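Local coordinates for beta-lactamase OXA-2 (Salmonella typhimurium, PDB 1K38), which hydrolyses the beta-lactam ring of penicillins such as oxacillin, as a class D serine beta-lactamase that confers antibiotic resistance, at residues 88-93 with 100-105. Residues are numbered along the deposited sequence; the frame is centred on the assembly and turned at random.
Sequences QDQDLR and TVWVYE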
loop_
_atom_site.group_PDB
_atom_site.type_symbol
_atom_site.label_atom_id
_atom_site.label_comp_id
_atom_site.label_asym_id
_atom_site.label_seq_id
_atom_site.Cartn_x
_atom_site.Cartn_y
_atom_site.Cartn_z
ATOM N N GLN A 88 5.626 -11.801 20.539
ATOM C CA GLN A 88 6.444 -10.595 20.475
ATOM C C GLN A 88 5.555 -9.357 20.475
ATOM O O GLN A 88 4.347 -9.454 20.241
ATOM C CB GLN A 88 7.299 -10.600 19.205
ATOM C CG GLN A 88 6.490 -10.642 17.917
ATOM C CD GLN A 88 7.363 -10.612 16.678
ATOM O OE1 GLN A 88 8.101 -9.656 16.447
ATOM N NE2 GLN A 88 7.283 -11.665 15.871
ATOM N N ASP A 89 6.150 -8.197 20.745
ATOM C CA ASP A 89 5.393 -6.951 20.747
ATOM C C ASP A 89 4.838 -6.786 19.341
ATOM O O ASP A 89 5.396 -7.315 18.382
ATOM C CB ASP A 89 6.290 -5.768 21.111
ATOM C CG ASP A 89 6.847 -5.874 22.518
ATOM O OD1 ASP A 89 6.114 -6.350 23.410
ATOM O OD2 ASP A 89 8.009 -5.469 22.735
ATOM N N GLN A 90 3.746 -6.047 19.214
ATOM C CA GLN A 90 3.117 -5.888 17.911
ATOM C C GLN A 90 2.633 -4.485 17.591
ATOM O O GLN A 90 2.368 -3.682 18.484
ATOM C CB GLN A 90 1.885 -6.793 17.821
ATOM C CG GLN A 90 2.039 -8.204 18.348
ATOM C CD GLN A 90 2.319 -9.202 17.253
ATOM O OE1 GLN A 90 1.726 -9.139 16.174
ATOM N NE2 GLN A 90 3.215 -10.144 17.526
ATOM N N ASP A 91 2.531 -4.202 16.297
ATOM C CA ASP A 91 1.948 -2.952 15.831
ATOM C C ASP A 91 0.803 -3.438 14.951
ATOM O O ASP A 91 0.637 -4.648 14.772
ATOM C CB ASP A 91 2.933 -2.061 15.046
ATOM C CG ASP A 91 3.707 -2.795 13.962
ATOM O OD1 ASP A 91 3.251 -3.834 13.443
ATOM O OD2 ASP A 91 4.797 -2.287 13.608
ATOM N N LEU A 92 -0.006 -2.533 14.417
ATOM C CA LEU A 92 -1.123 -2.973 13.591
ATOM C C LEU A 92 -0.748 -3.836 12.400
ATOM O O LEU A 92 -1.443 -4.801 12.095
ATOM C CB LEU A 92 -1.929 -1.779 13.088
ATOM C CG LEU A 92 -2.897 -1.132 14.076
ATOM C CD1 LEU A 92 -3.555 0.052 13.402
ATOM C CD2 LEU A 92 -3.945 -2.143 14.532
ATOM N N ARG A 93 0.344 -3.502 11.722
ATOM C CA ARG A 93 0.723 -4.279 10.548
ATOM C C ARG A 93 1.145 -5.699 10.892
ATOM O O ARG A 93 0.779 -6.638 10.189
ATOM C CB ARG A 93 1.832 -3.575 9.761
ATOM C CG ARG A 93 1.937 -4.067 8.314
ATOM C CD ARG A 93 2.949 -3.255 7.513
ATOM N NE ARG A 93 2.585 -1.845 7.400
ATOM C CZ ARG A 93 1.778 -1.347 6.467
ATOM N NH1 ARG A 93 1.240 -2.142 5.551
ATOM N NH2 ARG A 93 1.507 -0.045 6.450
ATOM N N THR A 100 -2.622 -11.845 14.728
ATOM C CA THR A 100 -2.353 -11.848 16.161
ATOM C C THR A 100 -3.625 -11.498 16.913
ATOM O O THR A 100 -3.906 -10.335 17.208
ATOM C CB THR A 100 -1.239 -10.851 16.503
ATOM O OG1 THR A 100 -0.111 -11.099 15.655
ATOM C CG2 THR A 100 -0.813 -11.014 17.953
ATOM N N VAL A 101 -4.393 -12.533 17.226
ATOM C CA VAL A 101 -5.662 -12.374 17.910
ATOM C C VAL A 101 -5.627 -11.623 19.239
ATOM O O VAL A 101 -6.519 -10.811 19.502
ATOM C CB VAL A 101 -6.331 -13.749 18.136
ATOM C CG1 VAL A 101 -7.709 -13.566 18.759
ATOM C CG2 VAL A 101 -6.434 -14.502 16.809
ATOM N N TRP A 102 -4.618 -11.863 20.075
ATOM C CA TRP A 102 -4.598 -11.183 21.367
ATOM C C TRP A 102 -4.616 -9.663 21.283
ATOM O O TRP A 102 -5.130 -9.002 22.181
ATOM C CB TRP A 102 -3.432 -11.657 22.254
ATOM C CG TRP A 102 -2.033 -11.356 21.788
ATOM C CD1 TRP A 102 -1.182 -12.211 21.148
ATOM C CD2 TRP A 102 -1.291 -10.150 22.016
ATOM N NE1 TRP A 102 0.046 -11.617 20.973
ATOM C CE2 TRP A 102 0.006 -10.352 21.497
ATOM C CE3 TRP A 102 -1.595 -8.918 22.614
ATOM C CZ2 TRP A 102 1.003 -9.368 21.557
ATOM C CZ3 TRP A 102 -0.601 -7.938 22.674
ATOM C CH2 TRP A 102 0.679 -8.173 22.148
ATOM N N VAL A 103 -4.074 -9.105 20.206
ATOM C CA VAL A 103 -4.078 -7.654 20.048
ATOM C C VAL A 103 -5.515 -7.177 19.865
ATOM O O VAL A 103 -5.948 -6.205 20.488
ATOM C CB VAL A 103 -3.244 -7.218 18.818
ATOM C CG1 VAL A 103 -3.460 -5.735 18.534
ATOM C CG2 VAL A 103 -1.773 -7.488 19.071
ATOM N N TYR A 104 -6.263 -7.875 19.016
ATOM C CA TYR A 104 -7.641 -7.492 18.769
ATOM C C TYR A 104 -8.568 -7.815 19.934
ATOM O O TYR A 104 -9.655 -7.254 20.037
ATOM C CB TYR A 104 -8.128 -8.105 17.451
ATOM C CG TYR A 104 -7.515 -7.400 16.259
ATOM C CD1 TYR A 104 -6.168 -7.571 15.939
ATOM C CD2 TYR A 104 -8.259 -6.488 15.506
ATOM C CE1 TYR A 104 -5.572 -6.853 14.900
ATOM C CE2 TYR A 104 -7.672 -5.761 14.462
ATOM C CZ TYR A 104 -6.328 -5.947 14.167
ATOM O OH TYR A 104 -5.735 -5.229 13.152
ATOM N N GLU A 105 -8.133 -8.707 20.818
ATOM C CA GLU A 105 -8.934 -9.030 21.992
ATOM C C GLU A 105 -8.879 -7.786 22.875
ATOM O O GLU A 105 -9.856 -7.427 23.530
ATOM C CB GLU A 105 -8.349 -10.232 22.735
ATOM C CG GLU A 105 -8.608 -11.565 22.045
ATOM C CD GLU A 105 -7.962 -12.729 22.772
ATOM O OE1 GLU A 105 -8.164 -12.848 24.000
ATOM O OE2 GLU A 105 -7.257 -13.526 22.116
#
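The W102 indole meets the backbone of Q88 at its edge: Q88 O lies near the ring plane, 3.6 Å from W102 CZ2. One face of the same ring carries methyl groups of its own segment. T100 CG2 sits 3.1 Å above the plane and V103 CG2 somewhat higher, both offset toward the rim. Q90 CG approaches the indole obliquely, 3.6 Å from W102 CZ2, and the Q90 amide is turned 72° from the ring plane. W102 NE1 is hydrogen-bonded to H86 O, and R81 makes a cation-pi contact with the indole. At the edge of the Y104 ring, in its plane, lies T100 O.

L92 CD2 touches Y104 OH at 3.8 Å, the two side chains crossing at about a right angle. That hydroxyl is hydrogen-bonded to T58. The Y104 side chain is about 8 Å from that of S51, the predicted acyl-ester serine.

The Q90 chain bends at chi2 (-98°), which carries its amide to T100 while CB and CG stay against V103 CG2. T100 OG1 donates to Q90 OE1 over 2.7 Å. The hydroxyl approaches from above the carbonyl plane, 57° out of it. Q90 NE2 turns back to Q88 O at 3.0 Å, with this acceptor almost in the amide plane; G85 O also accepts from NE2. S94 OG is a second partner of OE1.

The T100 bond links the loop leading into helix 92-97 to the residue just before helix 101-111. With OE1 accepting from T100 and NE2 donating to two backbone carbonyls, the flip of the buried Q90 amide is settled.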